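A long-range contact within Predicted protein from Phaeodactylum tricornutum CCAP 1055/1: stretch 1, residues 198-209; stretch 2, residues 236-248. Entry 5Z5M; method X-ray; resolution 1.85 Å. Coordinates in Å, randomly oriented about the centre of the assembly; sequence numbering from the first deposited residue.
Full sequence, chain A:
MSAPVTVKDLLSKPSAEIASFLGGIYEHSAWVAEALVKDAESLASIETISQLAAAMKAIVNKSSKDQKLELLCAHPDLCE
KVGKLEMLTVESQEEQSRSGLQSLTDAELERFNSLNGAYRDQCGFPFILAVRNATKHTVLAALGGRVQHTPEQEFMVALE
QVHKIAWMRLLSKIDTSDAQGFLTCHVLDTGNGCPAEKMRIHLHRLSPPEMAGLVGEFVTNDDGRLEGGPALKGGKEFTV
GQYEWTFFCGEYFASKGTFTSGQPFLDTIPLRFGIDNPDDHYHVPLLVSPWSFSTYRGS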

ATOM      1  N   LYS A 198      18.181  11.969   4.971  1.00 11.61           N
ATOM      2  CA  LYS A 198      18.267  12.943   6.056  1.00 13.81           C
ATOM      3  C   LYS A 198      16.971  13.094   6.866  1.00 16.43           C
ATOM      4  O   LYS A 198      16.718  14.154   7.435  1.00 19.57           O
ATOM      5  CB  LYS A 198      18.700  14.310   5.504  1.00 22.13           C
ATOM      6  CG  LYS A 198      19.989  14.272   4.679  1.00 18.58           C
ATOM      7  CD  LYS A 198      20.451  15.686   4.300  1.00 25.05           C
ATOM      8  CE  LYS A 198      20.362  15.935   2.799  1.00 50.25           C
ATOM      9  NZ  LYS A 198      21.535  15.384   2.058  1.00 42.81           N
ATOM     10  N   MET A 199      16.161  12.038   6.937  1.00 12.91           N
ATOM     11  CA  MET A 199      14.954  12.073   7.768  1.00 12.04           C
ATOM     12  C   MET A 199      15.296  11.643   9.192  1.00  9.41           C
ATOM     13  O   MET A 199      15.926  10.604   9.384  1.00 15.21           O
ATOM     14  CB  MET A 199      13.853  11.164   7.193  1.00 13.53           C
ATOM     15  CG  MET A 199      12.533  11.228   7.969  1.00 25.31           C
ATOM     16  SD  MET A 199      11.246  10.090   7.398  1.00 20.12           S
ATOM     17  CE  MET A 199      10.862  10.755   5.779  1.00 17.18           C
ATOM     18  N   ARG A 200      14.898  12.438  10.185  1.00  7.28           N
ATOM     19  CA  ARG A 200      15.082  12.058  11.587  1.00  8.90           C
ATOM     20  C   ARG A 200      14.090  10.976  11.964  1.00 10.88           C
ATOM     21  O   ARG A 200      12.923  11.031  11.579  1.00 10.91           O
ATOM     22  CB  ARG A 200      14.912  13.250  12.537  1.00 10.56           C
ATOM     23  CG  ARG A 200      15.956  14.334  12.412  1.00 27.15           C
ATOM     24  CD  ARG A 200      15.814  15.364  13.533  1.00 25.58           C
ATOM     25  NE  ARG A 200      14.447  15.869  13.669  1.00 17.26           N
ATOM     26  CZ  ARG A 200      13.796  15.965  14.825  1.00 18.29           C
ATOM     27  NH1 ARG A 200      14.384  15.599  15.957  1.00 22.67           N
ATOM     28  NH2 ARG A 200      12.557  16.437  14.853  1.00 27.47           N
ATOM     29  N   ILE A 201      14.567  10.003  12.728  1.00  9.54           N
ATOM     30  CA  ILE A 201      13.758   8.869  13.151  1.00  8.86           C
ATOM     31  C   ILE A 201      14.101   8.518  14.591  1.00 11.43           C
ATOM     32  O   ILE A 201      15.264   8.286  14.906  1.00 14.29           O
ATOM     33  CB  ILE A 201      13.993   7.627  12.271  1.00  8.23           C
ATOM     34  CG1 ILE A 201      13.661   7.904  10.802  1.00 13.13           C
ATOM     35  CG2 ILE A 201      13.163   6.458  12.790  1.00 12.34           C
ATOM     36  CD1 ILE A 201      14.034   6.752   9.860  1.00 10.38           C
ATOM     37  N   HIS A 202      13.098   8.500  15.466  1.00  7.71           N
ATOM     38  CA  HIS A 202      13.306   8.048  16.836  1.00  8.35           C
ATOM     39  C   HIS A 202      12.685   6.671  17.047  1.00 11.62           C
ATOM     40  O   HIS A 202      11.796   6.258  16.299  1.00  8.06           O
ATOM     41  CB  HIS A 202      12.726   9.049  17.838  1.00  8.67           C
ATOM     42  CG  HIS A 202      13.406  10.382  17.809  1.00 21.61           C
ATOM     43  ND1 HIS A 202      12.989  11.449  18.582  1.00 22.91           N
ATOM     44  CD2 HIS A 202      14.473  10.821  17.106  1.00 16.16           C
ATOM     45  CE1 HIS A 202      13.772  12.486  18.348  1.00 24.63           C
ATOM     46  NE2 HIS A 202      14.680  12.136  17.456  1.00 29.25           N
ATOM     47  N   LEU A 203      13.184   5.963  18.055  1.00  9.38           N
ATOM     48  CA  LEU A 203      12.690   4.635  18.406  1.00  8.47           C
ATOM     49  C   LEU A 203      12.532   4.517  19.918  1.00  9.63           C
ATOM     50  O   LEU A 203      13.483   4.756  20.669  1.00 11.78           O
ATOM     51  CB  LEU A 203      13.641   3.543  17.888  1.00  7.22           C
ATOM     52  CG  LEU A 203      13.201   2.095  18.139  1.00  6.00           C
ATOM     53  CD1 LEU A 203      11.840   1.808  17.501  1.00  7.00           C
ATOM     54  CD2 LEU A 203      14.260   1.103  17.630  1.00 11.09           C
ATOM     55  N   HIS A 204      11.325   4.174  20.355  1.00  8.06           N
ATOM     56  CA  HIS A 204      11.051   3.893  21.763  1.00  8.68           C
ATOM     57  C   HIS A 204      10.657   2.446  21.962  1.00  9.63           C
ATOM     58  O   HIS A 204      10.034   1.850  21.090  1.00 10.03           O
ATOM     59  CB  HIS A 204       9.921   4.775  22.296  1.00  9.48           C
ATOM     60  CG  HIS A 204      10.305   6.204  22.482  1.00 14.11           C
ATOM     61  ND1 HIS A 204      10.426   7.085  21.430  1.00 16.31           N
ATOM     62  CD2 HIS A 204      10.591   6.914  23.601  1.00 17.98           C
ATOM     63  CE1 HIS A 204      10.768   8.274  21.889  1.00 28.44           C
ATOM     64  NE2 HIS A 204      10.876   8.196  23.204  1.00 22.87           N
ATOM     65  N   ARG A 205      11.015   1.889  23.114  1.00  7.18           N
ATOM     66  CA  ARG A 205      10.420   0.633  23.564  1.00 10.81           C
ATOM     67  C   ARG A 205       9.256   0.949  24.495  1.00 14.82           C
ATOM     68  O   ARG A 205       9.416   1.686  25.467  1.00 17.07           O
ATOM     69  CB  ARG A 205      11.444  -0.250  24.277  1.00 11.63           C
ATOM     70  CG  ARG A 205      10.908  -1.646  24.619  1.00 12.43           C
ATOM     71  CD  ARG A 205      11.928  -2.483  25.387  1.00 18.80           C
ATOM     72  NE  ARG A 205      13.077  -2.851  24.567  1.00 15.06           N
ATOM     73  CZ  ARG A 205      14.293  -2.332  24.698  1.00 18.33           C
ATOM     74  NH1 ARG A 205      14.540  -1.420  25.632  1.00 15.57           N
ATOM     75  NH2 ARG A 205      15.273  -2.734  23.902  1.00 19.49           N
ATOM     76  N   LEU A 206       8.083   0.402  24.193  1.00 11.10           N
ATOM     77  CA  LEU A 206       6.885   0.706  24.976  1.00 15.73           C
ATOM     78  C   LEU A 206       6.612  -0.349  26.034  1.00 16.79           C
ATOM     79  O   LEU A 206       6.031  -0.052  27.077  1.00 17.70           O
ATOM     80  CB  LEU A 206       5.664   0.844  24.068  1.00 16.62           C
ATOM     81  CG  LEU A 206       5.717   1.907  22.966  1.00 19.25           C
ATOM     82  CD1 LEU A 206       4.335   2.103  22.360  1.00 23.65           C
ATOM     83  CD2 LEU A 206       6.273   3.218  23.487  1.00 22.13           C
ATOM     84  N   SER A 207       7.025  -1.582  25.757  1.00 14.11           N
ATOM     85  CA  SER A 207       6.816  -2.686  26.686  1.00 25.16           C
ATOM     86  C   SER A 207       7.848  -3.784  26.427  1.00 22.60           C
ATOM     87  O   SER A 207       8.385  -3.878  25.317  1.00 19.41           O
ATOM     88  CB  SER A 207       5.387  -3.234  26.569  1.00 26.82           C
ATOM     89  OG  SER A 207       5.230  -4.024  25.406  1.00 39.52           O
ATOM     90  N   PRO A 208       8.164  -4.597  27.452  1.00 24.53           N
ATOM     91  CA  PRO A 208       7.655  -4.548  28.829  1.00 26.15           C
ATOM     92  C   PRO A 208       8.137  -3.301  29.572  1.00 26.67           C
ATOM     93  O   PRO A 208       9.243  -2.831  29.306  1.00 27.97           O
ATOM     94  CB  PRO A 208       8.228  -5.821  29.457  1.00 28.32           C
ATOM     95  CG  PRO A 208       9.470  -6.088  28.686  1.00 25.38           C
ATOM     96  CD  PRO A 208       9.159  -5.670  27.278  1.00 27.18           C
ATOM     97  N   PRO A 209       7.309  -2.771  30.485  1.00 27.36           N
ATOM     98  CA  PRO A 209       7.564  -1.496  31.168  1.00 30.43           C
ATOM     99  C   PRO A 209       8.957  -1.384  31.795  1.00 24.43           C
ATOM    100  O   PRO A 209       9.482  -0.278  31.904  1.00 35.52           O
ATOM    101  CB  PRO A 209       6.474  -1.452  32.254  1.00 34.91           C
ATOM    102  CG  PRO A 209       5.871  -2.828  32.291  1.00 37.73           C
ATOM    103  CD  PRO A 209       6.039  -3.376  30.916  1.00 28.76           C
ATOM    104  N   LYS A 236      20.813  -8.347  23.849  1.00 21.67           N
ATOM    105  CA  LYS A 236      20.737  -7.389  24.949  1.00 27.12           C
ATOM    106  C   LYS A 236      19.874  -6.166  24.639  1.00 25.61           C
ATOM    107  O   LYS A 236      19.341  -5.546  25.555  1.00 42.81           O
ATOM    108  CB  LYS A 236      22.137  -6.940  25.364  1.00 27.87           C
ATOM    109  CG  LYS A 236      22.680  -7.708  26.558  1.00 36.29           C
ATOM    110  CD  LYS A 236      24.145  -7.392  26.818  1.00 36.68           C
ATOM    111  CE  LYS A 236      25.028  -7.965  25.725  1.00 49.18           C
ATOM    112  NZ  LYS A 236      26.048  -8.903  26.270  1.00 59.62           N
ATOM    113  N   GLU A 237      19.718  -5.822  23.364  1.00 22.48           N
ATOM    114  CA  GLU A 237      18.885  -4.673  23.012  1.00 27.57           C
ATOM    115  C   GLU A 237      17.751  -5.028  22.047  1.00 21.89           C
ATOM    116  O   GLU A 237      16.675  -4.442  22.123  1.00 20.72           O
ATOM    117  CB  GLU A 237      19.743  -3.546  22.428  1.00 26.73           C
ATOM    118  CG  GLU A 237      20.538  -3.913  21.195  1.00 25.00           C
ATOM    119  CD  GLU A 237      21.558  -2.851  20.824  1.00 22.94           C
ATOM    120  OE1 GLU A 237      21.794  -2.641  19.617  1.00 20.40           O
ATOM    121  OE2 GLU A 237      22.130  -2.229  21.742  1.00 48.45           O
ATOM    122  N   PHE A 238      17.986  -5.976  21.142  1.00 13.51           N
ATOM    123  CA  PHE A 238      16.916  -6.468  20.276  1.00 13.89           C
ATOM    124  C   PHE A 238      16.112  -7.509  21.042  1.00 21.08           C
ATOM    125  O   PHE A 238      16.340  -8.711  20.900  1.00 17.54           O
ATOM    126  CB  PHE A 238      17.477  -7.055  18.975  1.00 17.36           C
ATOM    127  CG  PHE A 238      16.416  -7.503  17.991  1.00 13.00           C
ATOM    128  CD1 PHE A 238      15.685  -6.578  17.267  1.00 22.13           C
ATOM    129  CD2 PHE A 238      16.163  -8.854  17.787  1.00 14.65           C
ATOM    130  CE1 PHE A 238      14.715  -6.987  16.357  1.00 17.94           C
ATOM    131  CE2 PHE A 238      15.194  -9.267  16.884  1.00 17.03           C
ATOM    132  CZ  PHE A 238      14.475  -8.331  16.165  1.00 13.39           C
ATOM    133  N   THR A 239      15.174  -7.040  21.863  1.00 16.46           N
ATOM    134  CA  THR A 239      14.448  -7.912  22.779  1.00 13.81           C
ATOM    135  C   THR A 239      12.954  -7.949  22.469  1.00 18.72           C
ATOM    136  O   THR A 239      12.402  -6.986  21.941  1.00 11.87           O
ATOM    137  CB  THR A 239      14.640  -7.463  24.240  1.00 14.18           C
ATOM    138  OG1 THR A 239      14.208  -6.101  24.383  1.00 18.94           O
ATOM    139  CG2 THR A 239      16.101  -7.561  24.638  1.00 19.19           C
ATOM    140  N   VAL A 240      12.312  -9.068  22.800  1.00 11.82           N
ATOM    141  CA  VAL A 240      10.869  -9.217  22.631  1.00 11.88           C
ATOM    142  C   VAL A 240      10.125  -8.096  23.356  1.00 12.01           C
ATOM    143  O   VAL A 240      10.439  -7.770  24.502  1.00 10.68           O
ATOM    144  CB  VAL A 240      10.387 -10.594  23.148  1.00 14.46           C
ATOM    145  CG1 VAL A 240       8.860 -10.666  23.178  1.00 19.21           C
ATOM    146  CG2 VAL A 240      10.963 -11.710  22.288  1.00 14.60           C
ATOM    147  N   GLY A 241       9.158  -7.489  22.673  1.00 11.44           N
ATOM    148  CA  GLY A 241       8.364  -6.429  23.264  1.00 17.41           C
ATOM    149  C   GLY A 241       7.682  -5.551  22.236  1.00 11.97           C
ATOM    150  O   GLY A 241       7.694  -5.852  21.042  1.00  8.85           O
ATOM    151  N   GLN A 242       7.076  -4.463  22.701  1.00  7.62           N
ATOM    152  CA  GLN A 242       6.412  -3.534  21.807  1.00  8.63           C
ATOM    153  C   GLN A 242       7.259  -2.283  21.624  1.00  9.96           C
ATOM    154  O   GLN A 242       7.809  -1.750  22.587  1.00 11.61           O
ATOM    155  CB  GLN A 242       5.028  -3.164  22.345  1.00 14.12           C
ATOM    156  CG  GLN A 242       4.197  -2.366  21.376  1.00 19.88           C
ATOM    157  CD  GLN A 242       2.827  -2.022  21.931  1.00 25.17           C
ATOM    158  OE1 GLN A 242       2.693  -1.614  23.088  1.00 24.45           O
ATOM    159  NE2 GLN A 242       1.797  -2.198  21.110  1.00 23.09           N
ATOM    160  N   TYR A 243       7.358  -1.820  20.383  1.00  5.79           N
ATOM    161  CA  TYR A 243       8.167  -0.645  20.047  1.00  7.98           C
ATOM    162  C   TYR A 243       7.368   0.403  19.272  1.00  9.77           C
ATOM    163  O   TYR A 243       6.276   0.122  18.776  1.00  7.72           O
ATOM    164  CB  TYR A 243       9.395  -1.065  19.228  1.00 10.34           C
ATOM    165  CG  TYR A 243      10.373  -1.955  19.972  1.00 15.59           C
ATOM    166  CD1 TYR A 243      10.107  -3.308  20.162  1.00  8.38           C
ATOM    167  CD2 TYR A 243      11.571  -1.448  20.466  1.00  8.91           C
ATOM    168  CE1 TYR A 243      10.993  -4.126  20.844  1.00 13.24           C
ATOM    169  CE2 TYR A 243      12.468  -2.262  21.153  1.00 13.73           C
ATOM    170  CZ  TYR A 243      12.176  -3.601  21.332  1.00 10.88           C
ATOM    171  OH  TYR A 243      13.056  -4.420  22.008  1.00 13.24           O
ATOM    172  N   GLU A 244       7.924   1.606  19.156  1.00  7.72           N
ATOM    173  CA  GLU A 244       7.331   2.633  18.311  1.00 11.09           C
ATOM    174  C   GLU A 244       8.400   3.485  17.627  1.00  9.51           C
ATOM    175  O   GLU A 244       9.238   4.092  18.296  1.00  9.35           O
ATOM    176  CB  GLU A 244       6.395   3.524  19.137  1.00 15.10           C
ATOM    177  CG  GLU A 244       5.648   4.558  18.328  1.00 16.87           C
ATOM    178  CD  GLU A 244       4.598   5.296  19.149  1.00 39.24           C
ATOM    179  OE1 GLU A 244       4.708   6.536  19.275  1.00 45.72           O
ATOM    180  OE2 GLU A 244       3.661   4.637  19.654  1.00 22.25           O
ATOM    181  N   TRP A 245       8.391   3.495  16.292  1.00  7.22           N
ATOM    182  CA  TRP A 245       9.158   4.476  15.537  1.00  5.86           C
ATOM    183  C   TRP A 245       8.449   5.815  15.621  1.00 10.82           C
ATOM    184  O   TRP A 245       7.229   5.874  15.770  1.00 12.01           O
ATOM    185  CB  TRP A 245       9.289   4.132  14.047  1.00  9.59           C
ATOM    186  CG  TRP A 245      10.000   2.870  13.618  1.00 13.48           C
ATOM    187  CD1 TRP A 245       9.426   1.786  13.016  1.00 13.90           C
ATOM    188  CD2 TRP A 245      11.414   2.601  13.657  1.00  9.07           C
ATOM    189  NE1 TRP A 245      10.380   0.848  12.714  1.00 13.37           N
ATOM    190  CE2 TRP A 245      11.608   1.319  13.102  1.00 13.36           C
ATOM    191  CE3 TRP A 245      12.524   3.303  14.137  1.00  7.30           C
ATOM    192  CZ2 TRP A 245      12.866   0.724  13.009  1.00 10.93           C
ATOM    193  CZ3 TRP A 245      13.780   2.708  14.039  1.00  7.60           C
ATOM    194  CH2 TRP A 245      13.935   1.433  13.480  1.00 10.29           C
ATOM    195  N   THR A 246       9.216   6.886  15.483  1.00  5.88           N
ATOM    196  CA  THR A 246       8.660   8.198  15.201  1.00  8.91           C
ATOM    197  C   THR A 246       9.365   8.726  13.962  1.00  9.03           C
ATOM    198  O   THR A 246      10.565   8.979  13.995  1.00  9.07           O
ATOM    199  CB  THR A 246       8.836   9.184  16.380  1.00 17.68           C
ATOM    200  OG1 THR A 246       8.179   8.669  17.546  1.00 14.84           O
ATOM    201  CG2 THR A 246       8.235  10.537  16.032  1.00 15.40           C
ATOM    202  N   PHE A 247       8.634   8.835  12.856  1.00  6.73           N
ATOM    203  CA  PHE A 247       9.197   9.360  11.618  1.00  5.96           C
ATOM    204  C   PHE A 247       8.864  10.839  11.478  1.00  9.04           C
ATOM    205  O   PHE A 247       7.691  11.217  11.466  1.00 11.17           O
ATOM    206  CB  PHE A 247       8.668   8.597  10.404  1.00  4.77           C
ATOM    207  CG  PHE A 247       9.034   7.141  10.392  1.00  8.07           C
ATOM    208  CD1 PHE A 247      10.241   6.722   9.858  1.00  9.44           C
ATOM    209  CD2 PHE A 247       8.163   6.193  10.898  1.00  6.86           C
ATOM    210  CE1 PHE A 247      10.581   5.374   9.833  1.00  6.36           C
ATOM    211  CE2 PHE A 247       8.489   4.851  10.877  1.00  7.13           C
ATOM    212  CZ  PHE A 247       9.707   4.437  10.345  1.00 11.48           C
ATOM    213  N   PHE A 248       9.885  11.681  11.368  1.00 10.05           N
ATOM    214  CA  PHE A 248       9.639  13.117  11.239  1.00  7.07           C
ATOM    215  C   PHE A 248       9.558  13.502   9.767  1.00 12.62           C
ATOM    216  O   PHE A 248      10.469  14.120   9.221  1.00 15.08           O
ATOM    217  CB  PHE A 248      10.725  13.915  11.970  1.00  9.08           C
ATOM    218  CG  PHE A 248      10.683  13.747  13.463  1.00 15.66           C
ATOM    219  CD1 PHE A 248      11.391  12.731  14.081  1.00 11.79           C
ATOM    220  CD2 PHE A 248       9.898  14.581  14.243  1.00 20.85           C
ATOM    221  CE1 PHE A 248      11.342  12.564  15.455  1.00 17.79           C
ATOM    222  CE2 PHE A 248       9.839  14.418  15.613  1.00 18.69           C
ATOM    223  CZ  PHE A 248      10.559  13.407  16.221  1.00 17.30           C
TER
HETATM  224  O   HOH W   1      13.128  14.642   9.434  1.00 12.81           O
HETATM  225  O   HOH W   2       9.404   6.728  18.805  1.00 19.94           O

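Stretch 2 meets strand 200-207 as its antiparallel neighbour, and its approach is a loop tied down by Arg205. Arg205 NE donates to Tyr243 OH (3.0 Å), while Arg205 NH2 makes a weak hydrogen bond to Glu237 O (2.8 Å). Gly241 opens the strand at backbone angles that call for glycine; a CB there would lie 2.2 Å from Ser207 O. At Gln242 the register slips by one residue: Gln242 O accepts from both Leu206 N (2.7 Å) and Ser207 N (3.3 Å), the mark of a beta bulge, while Gln242 N donates to Ser207 O (3.0 Å). Tyr243 offers its ring face to Arg205 CG, and Tyr243 OH, besides accepting from Arg205, donates to Thr239 O (2.6 Å), so one buried side chain braces loop and strand.

Glu244 pairs with His204 through two backbone hydrogen bonds, N to O and O to N, both 2.9 Å; its partly exposed carboxylate bonds elsewhere in the structure. Trp245, sharing a face with Leu203, gives Leu203 CD1 a flat surface, 4.0 Å from the centroid of its six-membered ring. Thr246 N donates to His202 O (2.8 Å), and Thr246 OG1 lies 2.6 Å from the O of water 2, which donates to Glu244 O. Phe247 CE1 packs 3.7 Å from Ile201 CD1. Finally, the Phe248 ring face receives the Arg200 guanidinium, a cation-pi contact with Arg200 CZ 4.0 Å from the ring centroid, and turns its edge toward the face of His202.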